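Local coordinates for protein serine--tRNA ligase (Pyrococcus horikoshii, PDB 2DQ0) that probably attaches serine to tRNA(Ser), and also to tRNA(Sec), using ATP and working as a class-II homodimeric synthetase, at residues V372-C377 with L403-I408; V276-C281 with H303-F308; V340-T345 with K354-E359; L247-T252 with P280-E285. All coordinates share one frame; numbering follows the deposited sequence.

Contact 1: V372-C377 with L403-I408; sequences VSASNC and LNSTAI. With SSA (5'-O-(N-(L-seryl)-sulfamoyl)adenosine), chain G.
Thr406 keeps OG1 beside its own backbone N and anti to its carbonyl carbon (chi1 -47°), a turn that sets the hydroxyl between Ser373 on the facing strand and the bound seryl-adenylate analogue. Asn404 takes the crowded position instead, with CG between backbone N and carbonyl carbon (chi1 68°), and its amide points OD1 at the serine part of the analogue. Threonine suits its site because one branch is polar and the other is not: OG1 accepts the Ser373 N-H over 3.0 Å from Ser373 N, in a nearly straight bond, while CB and CG2 lie against Val372 CB. Asn404 OD1 comes to 3.1 Å from the analogue's CB and accepts a hydrogen bond from a water that is also bonded to Ser375 OG. The other amide branch, ND2, rests 3.7 Å from Cys377 SG.

Behind these groups the strands run antiparallel, with Ser375 and Asn404 forming a hydrogen-bonded pair (Asn404 N to Ser375 O, 3.2 Å). On the opposite face, toward helix 316-333, Ala374 packs its methyl on Ser405; small side chains let this non-hydrogen-bonded pair pack under the helix. Ser405 OG donates to the Thr406 carbonyl, and Leu403 lies across Asn376, whose OD1 is bonded to Thr378 N.

Thr406 OG1 also gives its proton to the analogue's serine hydroxyl, OG, over 2.8 Å. The Thr406 hydroxyl thus has two partners: it accepts from Ser373 N and donates to the analogue, consistent with Thr406 helping to recognise serine.

Contact 2: V276-C281 with H303-F308; sequences VGVSPC and HKVEQF. With SSA (5'-O-(N-(L-seryl)-sulfamoyl)adenosine), chain G.
Lys304 runs alongside Cys281, its CE 3.8 Å from Cys281 SG, and the aliphatic part of the lysine rests on the sulfur. Its chain bends at chi3 and chi4, bringing NZ back to Glu306 OE1 in a salt bridge of 3.2 Å whose hydrogen bond is weak. Thr252 and a water held by Ser279 OG and Lys304 O also bind this buried ammonium.

Val276 and Val305 carry the other face of the sheet. They lie side by side, Val276 CG2 at 3.7 Å from Val305 CG1, and branched side chains fit this apolar layer, where Val305 also meets Ala203 of helix 190-209. Between them in the register, Gly277 and Glu306 form an antiparallel hydrogen-bonded pair (Gly277 N to Glu306 O, 2.8 Å). The two strands, 273-282 and 301-311, are the long antiparallel pair of class-II motif 2. Farther along, Pro280 CB touches the edge of the His303 ring, whose NE2 reaches Tyr219 of the second subunit.

Glu306 takes the analogue's hydroxyl OG on OE1 at 2.7 Å and its amino N10 on OE2 at 2.6 Å. One carboxylate thus reads two groups of serine, while Lys304 probably balances its charge.

Contact 3: V340-T345 with K354-E359; sequences VVNICT and KKYDIE
Ile343 lays its terminal methyl on the methylenes of Lys355, with Lys355 CG 3.5 Å from Ile343 CD1. The isoleucine gets there with CG1 beside the backbone N, anti to the carbonyl carbon (chi1 -66°), and an extended chain. Lys355 bends at chi2 and chi3, wrapping its methylenes round the methyl and carrying NZ off to Leu348 O; a lysine suits the place, being apolar along its chain and polar at its tip. Asp357 lies beside the same methyl, and its OD1 is hydrogen-bonded to Ser373 OG of the next strand. The backbone N of Ile343 is tied to Lys355 O at 3.0 Å.

Strands 338-342 and 354-362 form a beta hairpin in the mixed, largely antiparallel sheet of the class-II core, with Val341 and Asp357 as a hydrogen-bonded pair (Val341 N to Asp357 O, 2.9 Å). Val341 and Asp357 point to one face, Asn342 and Tyr356 to the other.

On that second face Tyr356 holds CG beside its backbone N (chi1 -70°), which brings a ring edge to the neighbouring strand, with CD2 3.6 Å from Val341 O. Asn342 meets the same edge through CB and CG at Tyr356 CE2, its amide turned 65° from the ring. Tyrosine offers both this packing ring and a hydroxyl for Lys354. That lysine is extended throughout and crosses Asn342 at about a right angle, delivering Lys354 NZ to Tyr356 OH at 2.9 Å; Ser113 is a second partner of NZ, and His320 stacks on the ring. An alanine in place of Tyr356 would probably open a gap beside Asn342 and leave Lys354 NZ without one of its acceptors. At the far end Val341 CG2 touches Glu359 OE2 at 3.7 Å, an oxygen that also pairs with Arg339.

Contact 4: L247-T252 with P280-E285; sequences LYLIPT and PCFRKE. With SSA (5'-O-(N-(L-seryl)-sulfamoyl)adenosine), chain G.
Arg283 lies on Pro251 along its middle and divides its tip between Pro251 O and the analogue. From CB the chain passes through CG, bends at chi2 (-114°) and chi3 (-84°), and sets CD 3.6 Å from Pro251 CB, methylene against ring. NE and CZ follow close to adenine N7, and the purine's C8 lies 3.5 Å above the guanidinium plane, toward its rim. At the tip NH1 donates to Pro251 O, in a bond modelled too short for its length to be trusted, and NH2 donates to the sulfamoyl oxygen O1S over 2.6 Å.

This arginine lies just past the first motif 2 strand of class-II synthetases, and suits the place because its flat cation can lie against the purine while separate N-H groups serve two acceptors. An alanine in place of Arg283 would probably leave the sulfamoyl oxygen without this charged donor and the adenine without its flat neighbour. Glu285 OE2 accepts a hydrogen bond from adenine N6 over 2.8 Å.

Phe282 N is bonded to Ile250 O at 3.0 Å. Leu249 CD1 sits 4.0 Å above the Phe282 ring, displaced toward the rim, and both side chains also pack on the second subunit, Leu249 on its Leu249 and Phe282 on its Tyr219.

Contacts 3, 1 and 2 follow one another across the mixed sheet of the class-II catalytic core: strands 338-342, 354-362, 367-376, 398-406, 301-311 and 273-282 are successive neighbours. The centre of contact 1 lies about 10 Å from that of contact 3 and 11 Å from that of contact 2. Contact 4 extends from strand 273-282, shares Pro280 and Cys281 with contact 2, and is about 23 Å, centre to centre, from contact 3. Along the chain contacts 4 and 2 overlap, then come contacts 3 and 1. Contacts 1, 2 and 4 gather round one seryl-adenylate analogue, and contacts 2 and 4 also meet the second subunit, so the active site adjoins the dimer interface.

Contact 1: V372-C377 with L403-I408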
# COMPACT_ATOMS: atom_id res chain seq x y z
N VAL A 372 4.20 -20.85 1.65
CA VAL A 372 4.55 -20.24 2.94
C VAL A 372 6.01 -20.48 3.30
O VAL A 372 6.61 -21.46 2.88
CB VAL A 372 3.65 -20.71 4.16
CG1 VAL A 372 2.70 -21.79 3.75
CG2 VAL A 372 4.52 -21.20 5.33
N SER A 373 6.56 -19.57 4.09
CA SER A 373 7.94 -19.65 4.54
C SER A 373 7.99 -19.36 6.04
O SER A 373 7.33 -18.42 6.52
CB SER A 373 8.79 -18.63 3.79
OG SER A 373 9.94 -19.25 3.26
N ALA A 374 8.74 -20.17 6.77
CA ALA A 374 8.92 -20.00 8.22
C ALA A 374 10.42 -19.95 8.50
O ALA A 374 11.15 -20.90 8.25
CB ALA A 374 8.29 -21.17 8.97
N SER A 375 10.88 -18.83 9.05
CA SER A 375 12.30 -18.67 9.32
C SER A 375 12.64 -18.43 10.79
O SER A 375 11.88 -17.82 11.54
CB SER A 375 12.84 -17.47 8.53
OG SER A 375 12.53 -17.57 7.15
N ASN A 376 13.79 -18.93 11.21
CA ASN A 376 14.25 -18.63 12.54
C ASN A 376 15.39 -17.67 12.22
O ASN A 376 16.40 -18.04 11.60
CB ASN A 376 14.78 -19.86 13.27
CG ASN A 376 15.29 -19.51 14.67
OD1 ASN A 376 15.45 -18.33 15.01
ND2 ASN A 376 15.55 -20.53 15.47
N CYS A 377 15.23 -16.43 12.62
CA CYS A 377 16.26 -15.47 12.32
C CYS A 377 17.34 -15.32 13.36
O CYS A 377 18.22 -14.47 13.21
CB CYS A 377 15.62 -14.11 12.03
SG CYS A 377 14.58 -14.19 10.58
N LEU A 403 11.62 -14.56 14.83
CA LEU A 403 11.16 -15.54 13.88
C LEU A 403 9.96 -14.99 13.12
O LEU A 403 9.27 -14.08 13.59
CB LEU A 403 10.78 -16.85 14.58
CG LEU A 403 11.94 -17.65 15.17
CD1 LEU A 403 12.25 -17.15 16.58
CD2 LEU A 403 11.54 -19.10 15.21
N ASN A 404 9.72 -15.53 11.92
CA ASN A 404 8.57 -15.11 11.14
C ASN A 404 8.12 -16.27 10.28
O ASN A 404 8.88 -17.19 9.95
CB ASN A 404 8.88 -13.88 10.28
CG ASN A 404 9.87 -14.16 9.17
OD1 ASN A 404 9.53 -14.79 8.17
ND2 ASN A 404 11.09 -13.70 9.34
N SER A 405 6.85 -16.24 9.93
CA SER A 405 6.30 -17.29 9.11
C SER A 405 4.99 -16.86 8.52
O SER A 405 4.16 -16.20 9.15
CB SER A 405 6.08 -18.55 9.93
OG SER A 405 5.47 -19.58 9.16
N THR A 406 4.80 -17.26 7.28
CA THR A 406 3.56 -16.96 6.61
C THR A 406 2.48 -17.72 7.37
O THR A 406 2.71 -18.84 7.84
CB THR A 406 3.57 -17.53 5.18
OG1 THR A 406 4.80 -17.19 4.54
CG2 THR A 406 2.39 -17.00 4.38
N ALA A 407 1.32 -17.11 7.53
CA ALA A 407 0.18 -17.83 8.09
C ALA A 407 -0.51 -18.10 6.75
O ALA A 407 -0.62 -19.23 6.32
CB ALA A 407 -0.68 -16.95 8.96
N ILE A 408 -0.93 -17.04 6.08
CA ILE A 408 -1.54 -17.19 4.75
C ILE A 408 -1.28 -15.99 3.85
O ILE A 408 -1.59 -14.85 4.19
CB ILE A 408 -3.06 -17.35 4.79
CG1 ILE A 408 -3.44 -18.70 5.37
CG2 ILE A 408 -3.63 -17.20 3.37
CD1 ILE A 408 -4.98 -18.93 5.42
N10 SSA G . 8.04 -12.64 6.08
CA SSA G . 8.30 -13.93 5.41
CB SSA G . 7.36 -15.00 5.91
OG SSA G . 6.02 -14.80 5.44
C9 SSA G . 8.15 -13.86 3.90
O9 SSA G . 7.72 -12.85 3.35
N8 SSA G . 8.53 -14.95 3.20
S1 SSA G . 8.36 -14.99 1.61
O1S SSA G . 9.20 -13.92 1.10
O2S SSA G . 8.60 -16.37 1.21
O5' SSA G . 6.85 -14.61 1.38
C5' SSA G . 5.84 -15.40 1.98
C4' SSA G . 4.85 -15.90 0.98
O4' SSA G . 4.18 -14.80 0.34
C3' SSA G . 5.36 -16.74 -0.17
O3' SSA G . 5.61 -18.05 0.27
C2' SSA G . 4.14 -16.69 -1.07
O2' SSA G . 3.05 -17.47 -0.62
C1' SSA G . 3.78 -15.20 -0.97
N9 SSA G . 4.49 -14.34 -1.91
C8 SSA G . 5.80 -13.89 -1.87
N7 SSA G . 6.13 -13.13 -2.89
C5 SSA G . 4.96 -13.08 -3.64
C6 SSA G . 4.64 -12.43 -4.87
N6 SSA G . 5.52 -11.70 -5.55
N1 SSA G . 3.37 -12.56 -5.36
C2 SSA G . 2.48 -13.30 -4.65
N3 SSA G . 2.67 -13.96 -3.48
C4 SSA G . 3.94 -13.81 -3.04
O HOH W 1 10.12 -16.94 6.61

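Contact 2: V276-C281 with H303-F308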
# COMPACT_ATOMS: atom_id res chain seq x y z
N VAL A 276 0.66 -11.38 15.11
CA VAL A 276 0.10 -11.87 13.87
C VAL A 276 -0.40 -10.63 13.14
O VAL A 276 -1.42 -10.04 13.52
CB VAL A 276 -1.04 -12.89 14.08
CG1 VAL A 276 -2.06 -12.38 15.12
CG2 VAL A 276 -1.69 -13.16 12.75
N GLY A 277 0.33 -10.21 12.11
CA GLY A 277 -0.07 -9.04 11.36
C GLY A 277 -0.77 -9.36 10.06
O GLY A 277 -0.66 -10.48 9.53
N VAL A 278 -1.51 -8.37 9.55
CA VAL A 278 -2.22 -8.45 8.27
C VAL A 278 -1.74 -7.21 7.56
O VAL A 278 -1.61 -6.16 8.18
CB VAL A 278 -3.75 -8.25 8.36
CG1 VAL A 278 -4.42 -8.90 7.16
CG2 VAL A 278 -4.28 -8.76 9.64
N SER A 279 -1.51 -7.31 6.26
CA SER A 279 -1.09 -6.14 5.52
C SER A 279 -0.92 -6.43 4.06
O SER A 279 -0.71 -7.58 3.68
CB SER A 279 0.25 -5.61 6.04
OG SER A 279 1.33 -6.19 5.33
N PRO A 280 -1.07 -5.41 3.22
CA PRO A 280 -0.85 -5.72 1.81
C PRO A 280 0.68 -5.79 1.74
O PRO A 280 1.37 -5.38 2.68
CB PRO A 280 -1.46 -4.51 1.08
CG PRO A 280 -1.33 -3.40 2.08
CD PRO A 280 -1.67 -4.08 3.39
N CYS A 281 1.21 -6.35 0.66
CA CYS A 281 2.66 -6.47 0.48
C CYS A 281 3.03 -6.01 -0.90
O CYS A 281 2.34 -6.35 -1.87
CB CYS A 281 3.10 -7.92 0.66
SG CYS A 281 2.71 -8.64 2.27
N HIS A 303 -1.93 -9.76 -0.40
CA HIS A 303 -2.28 -9.68 1.00
C HIS A 303 -1.69 -10.87 1.75
O HIS A 303 -1.67 -11.99 1.22
CB HIS A 303 -3.80 -9.67 1.13
CG HIS A 303 -4.43 -8.45 0.54
ND1 HIS A 303 -5.74 -8.43 0.11
CD2 HIS A 303 -3.94 -7.20 0.35
CE1 HIS A 303 -6.03 -7.21 -0.32
NE2 HIS A 303 -4.96 -6.45 -0.19
N LYS A 304 -1.19 -10.62 2.96
CA LYS A 304 -0.60 -11.68 3.76
C LYS A 304 -0.78 -11.54 5.27
O LYS A 304 -0.51 -10.50 5.85
CB LYS A 304 0.88 -11.83 3.44
CG LYS A 304 1.54 -12.98 4.17
CD LYS A 304 2.94 -13.28 3.60
CE LYS A 304 3.83 -12.03 3.63
NZ LYS A 304 3.97 -11.45 5.00
N VAL A 305 -1.26 -12.61 5.89
CA VAL A 305 -1.42 -12.66 7.33
C VAL A 305 -0.09 -13.26 7.78
O VAL A 305 0.27 -14.35 7.34
CB VAL A 305 -2.58 -13.60 7.71
CG1 VAL A 305 -2.65 -13.78 9.23
CG2 VAL A 305 -3.88 -13.03 7.19
N GLU A 306 0.63 -12.53 8.63
CA GLU A 306 1.97 -12.95 9.06
C GLU A 306 2.18 -13.24 10.54
O GLU A 306 1.70 -12.51 11.40
CB GLU A 306 2.96 -11.87 8.63
CG GLU A 306 4.40 -12.08 9.06
CD GLU A 306 5.17 -12.92 8.08
OE1 GLU A 306 4.52 -13.64 7.30
OE2 GLU A 306 6.41 -12.85 8.09
N GLN A 307 2.93 -14.31 10.82
CA GLN A 307 3.28 -14.68 12.20
C GLN A 307 4.66 -14.10 12.49
O GLN A 307 5.59 -14.28 11.69
CB GLN A 307 3.41 -16.20 12.37
CG GLN A 307 2.18 -17.06 12.18
CD GLN A 307 2.55 -18.53 12.27
OE1 GLN A 307 2.61 -19.25 11.25
NE2 GLN A 307 2.83 -18.99 13.48
N PHE A 308 4.82 -13.43 13.63
CA PHE A 308 6.14 -12.92 13.99
C PHE A 308 6.35 -13.18 15.47
O PHE A 308 5.44 -12.96 16.28
CB PHE A 308 6.26 -11.45 13.68
CG PHE A 308 7.67 -10.91 13.78
CD1 PHE A 308 8.24 -10.63 15.03
CD2 PHE A 308 8.40 -10.63 12.62
CE1 PHE A 308 9.52 -10.07 15.11
CE2 PHE A 308 9.67 -10.07 12.69
CZ PHE A 308 10.24 -9.79 13.94
N10 SSA G . 8.04 -12.64 6.08
CA SSA G . 8.30 -13.93 5.41
CB SSA G . 7.36 -15.00 5.91
OG SSA G . 6.02 -14.80 5.44
C9 SSA G . 8.15 -13.86 3.90
O9 SSA G . 7.72 -12.85 3.35
N8 SSA G . 8.53 -14.95 3.20
S1 SSA G . 8.36 -14.99 1.61
O1S SSA G . 9.20 -13.92 1.10
O2S SSA G . 8.60 -16.37 1.21
O5' SSA G . 6.85 -14.61 1.38
C5' SSA G . 5.84 -15.40 1.98
C4' SSA G . 4.85 -15.90 0.98
O4' SSA G . 4.18 -14.80 0.34
C3' SSA G . 5.36 -16.74 -0.17
O3' SSA G . 5.61 -18.05 0.27
C2' SSA G . 4.14 -16.69 -1.07
O2' SSA G . 3.05 -17.47 -0.62
C1' SSA G . 3.78 -15.20 -0.97
N9 SSA G . 4.49 -14.34 -1.91
C8 SSA G . 5.80 -13.89 -1.87
N7 SSA G . 6.13 -13.13 -2.89
C5 SSA G . 4.96 -13.08 -3.64
C6 SSA G . 4.64 -12.43 -4.87
N6 SSA G . 5.52 -11.70 -5.55
N1 SSA G . 3.37 -12.56 -5.36
C2 SSA G . 2.48 -13.30 -4.65
N3 SSA G . 2.67 -13.96 -3.48
C4 SSA G . 3.94 -13.81 -3.04
O HOH W 2 1.87 -8.98 5.50

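Contact 3: V340-T345 with K354-E359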
# COMPACT_ATOMS: atom_id res chain seq x y z
N VAL A 340 6.38 -30.22 3.13
CA VAL A 340 7.16 -29.11 3.66
C VAL A 340 8.61 -29.45 3.42
O VAL A 340 9.02 -30.60 3.52
CB VAL A 340 6.86 -28.80 5.17
CG1 VAL A 340 5.74 -29.67 5.68
CG2 VAL A 340 8.13 -28.89 5.99
N VAL A 341 9.37 -28.42 3.10
CA VAL A 341 10.76 -28.60 2.75
C VAL A 341 11.75 -27.88 3.65
O VAL A 341 11.45 -26.83 4.19
CB VAL A 341 10.94 -28.15 1.28
CG1 VAL A 341 12.38 -27.93 0.95
CG2 VAL A 341 10.33 -29.18 0.34
N ASN A 342 12.93 -28.47 3.83
CA ASN A 342 13.97 -27.83 4.59
C ASN A 342 14.84 -27.22 3.50
O ASN A 342 15.42 -27.92 2.67
CB ASN A 342 14.77 -28.83 5.41
CG ASN A 342 15.83 -28.15 6.29
OD1 ASN A 342 16.01 -26.92 6.26
ND2 ASN A 342 16.54 -28.96 7.08
N ILE A 343 14.91 -25.90 3.50
CA ILE A 343 15.67 -25.21 2.49
C ILE A 343 17.15 -25.33 2.74
O ILE A 343 17.61 -25.18 3.87
CB ILE A 343 15.21 -23.77 2.43
CG1 ILE A 343 13.77 -23.78 1.93
CG2 ILE A 343 16.17 -22.91 1.56
CD1 ILE A 343 13.11 -22.44 1.99
N CYS A 344 17.88 -25.61 1.66
CA CYS A 344 19.32 -25.80 1.72
C CYS A 344 20.12 -24.50 1.80
O CYS A 344 19.59 -23.40 1.60
CB CYS A 344 19.80 -26.68 0.54
SG CYS A 344 19.77 -25.98 -1.15
N THR A 345 21.41 -24.66 2.12
CA THR A 345 22.32 -23.54 2.28
C THR A 345 22.34 -22.55 1.13
O THR A 345 22.34 -21.33 1.36
CB THR A 345 23.76 -24.03 2.54
OG1 THR A 345 24.11 -25.02 1.56
CG2 THR A 345 23.90 -24.64 3.95
N LYS A 354 17.77 -21.06 9.51
CA LYS A 354 17.12 -22.27 9.02
C LYS A 354 15.73 -21.87 8.53
O LYS A 354 15.08 -20.99 9.11
CB LYS A 354 16.99 -23.32 10.13
CG LYS A 354 16.32 -24.60 9.68
CD LYS A 354 16.27 -25.64 10.78
CE LYS A 354 15.77 -26.97 10.28
NZ LYS A 354 15.82 -27.98 11.38
N LYS A 355 15.27 -22.51 7.45
CA LYS A 355 13.97 -22.17 6.89
C LYS A 355 13.16 -23.35 6.38
O LYS A 355 13.69 -24.26 5.73
CB LYS A 355 14.17 -21.15 5.77
CG LYS A 355 12.90 -20.76 5.02
CD LYS A 355 12.97 -19.32 4.52
CE LYS A 355 14.06 -19.08 3.49
NZ LYS A 355 14.37 -17.61 3.39
N TYR A 356 11.86 -23.35 6.70
CA TYR A 356 10.96 -24.39 6.22
C TYR A 356 9.95 -23.73 5.29
O TYR A 356 9.47 -22.64 5.57
CB TYR A 356 10.18 -25.04 7.37
CG TYR A 356 10.98 -25.90 8.30
CD1 TYR A 356 10.83 -25.77 9.67
CD2 TYR A 356 11.84 -26.88 7.81
CE1 TYR A 356 11.51 -26.61 10.55
CE2 TYR A 356 12.53 -27.73 8.69
CZ TYR A 356 12.35 -27.59 10.06
OH TYR A 356 12.99 -28.42 10.94
N ASP A 357 9.64 -24.39 4.18
CA ASP A 357 8.66 -23.88 3.24
C ASP A 357 7.51 -24.87 3.08
O ASP A 357 7.70 -26.09 3.18
CB ASP A 357 9.27 -23.68 1.84
CG ASP A 357 10.05 -22.38 1.70
OD1 ASP A 357 10.40 -21.75 2.73
OD2 ASP A 357 10.35 -22.00 0.55
N ILE A 358 6.32 -24.36 2.86
CA ILE A 358 5.21 -25.24 2.60
C ILE A 358 4.95 -25.09 1.10
O ILE A 358 4.57 -24.00 0.65
CB ILE A 358 3.95 -24.85 3.34
CG1 ILE A 358 4.19 -24.94 4.85
CG2 ILE A 358 2.80 -25.74 2.89
CD1 ILE A 358 2.98 -24.61 5.70
N GLU A 359 5.17 -26.15 0.33
CA GLU A 359 4.93 -26.12 -1.11
C GLU A 359 3.70 -26.94 -1.36
O GLU A 359 3.70 -28.14 -1.12
CB GLU A 359 6.11 -26.71 -1.88
CG GLU A 359 7.39 -25.87 -1.80
CD GLU A 359 8.62 -26.62 -2.32
OE1 GLU A 359 9.71 -26.01 -2.43
OE2 GLU A 359 8.50 -27.82 -2.61

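Contact 4: L247-T252 with P280-E285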
# COMPACT_ATOMS: atom_id res chain seq x y z
N LEU A 247 10.60 6.80 3.16
CA LEU A 247 9.50 5.84 3.25
C LEU A 247 9.64 4.74 2.20
O LEU A 247 9.94 4.98 1.03
CB LEU A 247 8.16 6.55 3.08
CG LEU A 247 7.74 7.50 4.21
CD1 LEU A 247 6.50 8.27 3.81
CD2 LEU A 247 7.48 6.68 5.48
N TYR A 248 9.43 3.51 2.65
CA TYR A 248 9.53 2.35 1.77
C TYR A 248 8.27 1.49 1.94
O TYR A 248 7.77 1.34 3.06
CB TYR A 248 10.77 1.55 2.16
CG TYR A 248 12.04 2.33 1.96
CD1 TYR A 248 12.42 3.36 2.83
CD2 TYR A 248 12.84 2.11 0.83
CE1 TYR A 248 13.54 4.13 2.58
CE2 TYR A 248 13.97 2.87 0.58
CZ TYR A 248 14.31 3.87 1.45
OH TYR A 248 15.44 4.57 1.20
N LEU A 249 7.73 0.98 0.84
CA LEU A 249 6.54 0.14 0.91
C LEU A 249 7.01 -1.20 1.44
O LEU A 249 8.00 -1.75 0.96
CB LEU A 249 5.88 -0.02 -0.47
CG LEU A 249 5.34 1.29 -1.07
CD1 LEU A 249 4.67 1.01 -2.38
CD2 LEU A 249 4.37 1.94 -0.10
N ILE A 250 6.31 -1.73 2.43
CA ILE A 250 6.73 -2.98 3.02
C ILE A 250 6.46 -4.16 2.11
O ILE A 250 5.46 -4.19 1.40
CB ILE A 250 6.03 -3.21 4.38
CG1 ILE A 250 4.52 -3.28 4.20
CG2 ILE A 250 6.33 -2.06 5.34
CD1 ILE A 250 3.81 -3.70 5.45
N PRO A 251 7.39 -5.12 2.07
CA PRO A 251 7.27 -6.32 1.24
C PRO A 251 6.63 -7.46 2.02
O PRO A 251 6.37 -8.52 1.48
CB PRO A 251 8.72 -6.64 0.87
CG PRO A 251 9.46 -6.20 2.08
CD PRO A 251 8.81 -4.88 2.43
N THR A 252 6.36 -7.20 3.29
CA THR A 252 5.77 -8.19 4.20
C THR A 252 5.60 -7.50 5.54
O THR A 252 6.41 -6.65 5.89
CB THR A 252 6.70 -9.40 4.40
OG1 THR A 252 6.40 -10.02 5.66
CG2 THR A 252 8.15 -8.99 4.39
N PRO A 280 -1.07 -5.41 3.22
CA PRO A 280 -0.85 -5.72 1.81
C PRO A 280 0.68 -5.79 1.74
O PRO A 280 1.37 -5.38 2.68
CB PRO A 280 -1.46 -4.51 1.08
CG PRO A 280 -1.33 -3.40 2.08
CD PRO A 280 -1.67 -4.08 3.39
N CYS A 281 1.21 -6.35 0.66
CA CYS A 281 2.66 -6.47 0.48
C CYS A 281 3.03 -6.01 -0.90
O CYS A 281 2.34 -6.35 -1.87
CB CYS A 281 3.10 -7.92 0.66
SG CYS A 281 2.71 -8.64 2.27
N PHE A 282 4.13 -5.28 -1.01
CA PHE A 282 4.57 -4.77 -2.30
C PHE A 282 5.98 -5.20 -2.60
O PHE A 282 6.88 -5.01 -1.79
CB PHE A 282 4.49 -3.24 -2.32
CG PHE A 282 3.19 -2.71 -1.82
CD1 PHE A 282 2.98 -2.52 -0.45
CD2 PHE A 282 2.15 -2.43 -2.70
CE1 PHE A 282 1.76 -2.06 0.04
CE2 PHE A 282 0.91 -1.97 -2.22
CZ PHE A 282 0.71 -1.78 -0.85
N ARG A 283 6.17 -5.80 -3.77
CA ARG A 283 7.50 -6.23 -4.17
C ARG A 283 7.72 -5.95 -5.65
O ARG A 283 6.83 -6.10 -6.48
CB ARG A 283 7.74 -7.73 -3.87
CG ARG A 283 6.72 -8.37 -2.99
CD ARG A 283 7.23 -8.82 -1.64
NE ARG A 283 7.86 -10.13 -1.66
CZ ARG A 283 7.91 -10.95 -0.61
NH1 ARG A 283 7.35 -10.59 0.53
NH2 ARG A 283 8.54 -12.11 -0.68
N LYS A 284 8.92 -5.51 -5.96
CA LYS A 284 9.31 -5.19 -7.33
C LYS A 284 9.41 -6.44 -8.19
O LYS A 284 9.12 -6.40 -9.38
CB LYS A 284 10.66 -4.49 -7.34
CG LYS A 284 10.69 -3.04 -6.86
CD LYS A 284 12.16 -2.58 -6.79
CE LYS A 284 12.30 -1.10 -6.52
NZ LYS A 284 13.73 -0.76 -6.20
N GLU A 285 9.82 -7.56 -7.59
CA GLU A 285 10.03 -8.79 -8.33
C GLU A 285 10.89 -8.44 -9.54
O GLU A 285 10.61 -8.88 -10.66
CB GLU A 285 8.72 -9.42 -8.79
CG GLU A 285 7.87 -9.98 -7.65
CD GLU A 285 8.58 -11.05 -6.81
OE1 GLU A 285 9.41 -11.82 -7.36
OE2 GLU A 285 8.29 -11.14 -5.60
N10 SSA G . 8.04 -12.64 6.08
CA SSA G . 8.30 -13.93 5.41
CB SSA G . 7.36 -15.00 5.91
OG SSA G . 6.02 -14.80 5.44
C9 SSA G . 8.15 -13.86 3.90
O9 SSA G . 7.72 -12.85 3.35
N8 SSA G . 8.53 -14.95 3.20
S1 SSA G . 8.36 -14.99 1.61
O1S SSA G . 9.20 -13.92 1.10
O2S SSA G . 8.60 -16.37 1.21
O5' SSA G . 6.85 -14.61 1.38
C5' SSA G . 5.84 -15.40 1.98
C4' SSA G . 4.85 -15.90 0.98
O4' SSA G . 4.18 -14.80 0.34
C3' SSA G . 5.36 -16.74 -0.17
O3' SSA G . 5.61 -18.05 0.27
C2' SSA G . 4.14 -16.69 -1.07
O2' SSA G . 3.05 -17.47 -0.62
C1' SSA G . 3.78 -15.20 -0.97
N9 SSA G . 4.49 -14.34 -1.91
C8 SSA G . 5.80 -13.89 -1.87
N7 SSA G . 6.13 -13.13 -2.89
C5 SSA G . 4.96 -13.08 -3.64
C6 SSA G . 4.64 -12.43 -4.87
N6 SSA G . 5.52 -11.70 -5.55
N1 SSA G . 3.37 -12.56 -5.36
C2 SSA G . 2.48 -13.30 -4.65
N3 SSA G . 2.67 -13.96 -3.48
C4 SSA G . 3.94 -13.81 -3.04
O HOH W 3 8.50 -2.73 -1.55